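Local coordinates for protein phosphoinositol-specific phospholipase C (Pseudomonas sp., PDB 5FYP) that is a calcium-dependent, phosphoinositide-specific phospholipase C, probably cleaving the phosphodiester bond of phosphoinositides to release diacylglycerol, at residues 96-101 and 116-121. Numbering follows the deposited sequence.
Sequences ACLNDV and LILDKK. With CA (calcium ion), chain I.
Asp119 OD2 is gripped from two quarters: it binds the calcium ion at 2.4 Å and takes a salt bridge from Lys121 NZ at 3.0 Å. The ammonium group meets the carboxylate from above its plane, 58° out of it. A kink at chi2 (-65°) turns the lysine chain back toward this aspartate, and NZ also donates to water 1 (3.0 Å), itself a calcium ligand. The lysine thus ties together a protein ligand and a water ligand of the ion; water 2, Asn27, Glu48 and Asp50 complete the site.

Strand alternation puts Asp119 on the calcium side and Leu116 and Leu118 on the other face; Leu116 points at the helix, Leu118 brings only its end near, and contact is purely apolar. Leu116 forks against two helix residues one turn apart. Its CD1 lies 3.9 Å from Leu98 CD2, the two side chains meeting at a slant, while its CD2 meets Val101 CG2 head-on at 3.9 Å. Leu98 CD2 also reaches Leu118 CD2, more loosely at 4.3 Å. All four side chains are buried. Cys97 packs on Leu49 of strand 46-52 and is disulfide-bonded to Cys84.

Residues 96-101 of helix 94-107 run nearly antiparallel to residues 116-120 of strand 114-120 (173°), the segment axes 11.6 Å apart at closest approach, as expected for the beta-alpha-beta crossover of a TIM-barrel-type fold. Phe144 of helix 133-144 packs on both Leu98 and Leu116, and Phe136 on Leu118, so a second helix flanks the contact. The strand itself lies between parallel strands 46-52 and 184-189, its backbone bonded to both.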
loop_
_atom_site.group_PDB
_atom_site.type_symbol
_atom_site.label_atom_id
_atom_site.label_comp_id
_atom_site.label_asym_id
_atom_site.label_seq_id
_atom_site.Cartn_x
_atom_site.Cartn_y
_atom_site.Cartn_z
ATOM N N ALA A 96 12.530 8.537 7.757
ATOM C CA ALA A 96 13.723 7.688 7.617
ATOM C C ALA A 96 13.394 6.351 6.922
ATOM O O ALA A 96 14.119 5.876 6.037
ATOM C CB ALA A 96 14.339 7.420 8.960
ATOM N N CYS A 97 12.294 5.743 7.337
ATOM C CA CYS A 97 11.845 4.497 6.725
ATOM C C CYS A 97 11.541 4.678 5.234
ATOM O O CYS A 97 11.911 3.849 4.403
ATOM C CB CYS A 97 10.627 3.917 7.436
ATOM S SG CYS A 97 10.897 3.404 9.149
ATOM N N LEU A 98 10.852 5.763 4.917
ATOM C CA LEU A 98 10.567 6.064 3.523
ATOM C C LEU A 98 11.864 6.269 2.721
ATOM O O LEU A 98 11.981 5.800 1.583
ATOM C CB LEU A 98 9.662 7.284 3.405
ATOM C CG LEU A 98 8.280 7.152 4.034
ATOM C CD1 LEU A 98 7.515 8.448 3.834
ATOM C CD2 LEU A 98 7.485 5.995 3.477
ATOM N N ASN A 99 12.831 6.959 3.309
ATOM C CA ASN A 99 14.121 7.143 2.646
ATOM C C ASN A 99 14.888 5.855 2.415
ATOM O O ASN A 99 15.570 5.727 1.393
ATOM C CB ASN A 99 14.974 8.147 3.396
ATOM C CG ASN A 99 14.729 9.557 2.906
ATOM O OD1 ASN A 99 14.748 9.822 1.693
ATOM N ND2 ASN A 99 14.545 10.465 3.823
ATOM N N ASP A 100 14.710 4.876 3.303
ATOM C CA ASP A 100 15.331 3.567 3.047
ATOM C C ASP A 100 14.784 2.972 1.737
ATOM O O ASP A 100 15.528 2.410 0.934
ATOM C CB ASP A 100 15.048 2.597 4.187
ATOM C CG ASP A 100 15.922 2.837 5.397
ATOM O OD1 ASP A 100 16.918 3.572 5.293
ATOM O OD2 ASP A 100 15.570 2.264 6.441
ATOM N N VAL A 101 13.490 3.126 1.486
ATOM C CA VAL A 101 12.872 2.638 0.240
ATOM C C VAL A 101 13.374 3.457 -0.945
ATOM O O VAL A 101 13.731 2.911 -1.985
ATOM C CB VAL A 101 11.341 2.648 0.335
ATOM C CG1 VAL A 101 10.731 2.178 -0.970
ATOM C CG2 VAL A 101 10.895 1.764 1.484
ATOM N N LEU A 116 4.008 0.340 -0.950
ATOM C CA LEU A 116 4.182 0.574 0.495
ATOM C C LEU A 116 2.829 0.788 1.137
ATOM O O LEU A 116 2.132 1.756 0.837
ATOM C CB LEU A 116 5.035 1.785 0.782
ATOM C CG LEU A 116 6.412 1.860 0.270
ATOM C CD1 LEU A 116 7.111 3.111 0.810
ATOM C CD2 LEU A 116 7.212 0.624 0.650
ATOM N N ILE A 117 2.481 -0.125 2.029
ATOM C CA ILE A 117 1.251 -0.026 2.810
ATOM C C ILE A 117 1.559 0.821 4.038
ATOM O O ILE A 117 2.385 0.478 4.865
ATOM C CB ILE A 117 0.777 -1.438 3.253
ATOM C CG1 ILE A 117 0.672 -2.413 2.035
ATOM C CG2 ILE A 117 -0.500 -1.374 4.088
ATOM C CD1 ILE A 117 -0.250 -1.990 0.920
ATOM N N LEU A 118 0.902 1.977 4.115
ATOM C CA LEU A 118 1.070 2.946 5.186
ATOM C C LEU A 118 -0.149 2.819 6.089
ATOM O O LEU A 118 -1.225 3.331 5.767
ATOM C CB LEU A 118 1.264 4.337 4.610
ATOM C CG LEU A 118 2.406 4.450 3.587
ATOM C CD1 LEU A 118 2.442 5.848 3.006
ATOM C CD2 LEU A 118 3.740 4.067 4.167
ATOM N N ASP A 119 0.033 2.097 7.192
ATOM C CA ASP A 119 -1.045 1.735 8.097
ATOM C C ASP A 119 -1.079 2.775 9.228
ATOM O O ASP A 119 -0.258 2.787 10.135
ATOM C CB ASP A 119 -0.823 0.328 8.622
ATOM C CG ASP A 119 -1.991 -0.257 9.376
ATOM O OD1 ASP A 119 -3.071 0.379 9.375
ATOM O OD2 ASP A 119 -1.808 -1.382 9.954
ATOM N N LYS A 120 -2.000 3.735 9.069
ATOM C CA LYS A 120 -2.101 4.874 9.943
ATOM C C LYS A 120 -2.785 4.468 11.249
ATOM O O LYS A 120 -3.831 3.859 11.218
ATOM C CB LYS A 120 -2.906 5.981 9.265
ATOM C CG LYS A 120 -2.846 7.295 10.024
ATOM C CD LYS A 120 -3.563 8.436 9.320
ATOM C CE LYS A 120 -3.107 9.807 9.695
ATOM N NZ LYS A 120 -2.774 10.028 11.115
ATOM N N LYS A 121 -2.199 4.865 12.383
ATOM C CA LYS A 121 -2.660 4.383 13.696
ATOM C C LYS A 121 -3.410 5.398 14.543
ATOM O O LYS A 121 -4.064 5.003 15.504
ATOM C CB LYS A 121 -1.484 3.790 14.468
ATOM C CG LYS A 121 -0.899 2.555 13.784
ATOM C CD LYS A 121 -1.852 1.379 13.733
ATOM C CE LYS A 121 -1.287 0.204 12.972
ATOM N NZ LYS A 121 -2.252 -0.923 12.896
HETATM CA CA CA I . 0.078 -2.899 10.149
HETATM O O HOH W 1 -0.472 -3.268 12.476
HETATM O O HOH W 2 -1.405 -4.788 10.219
#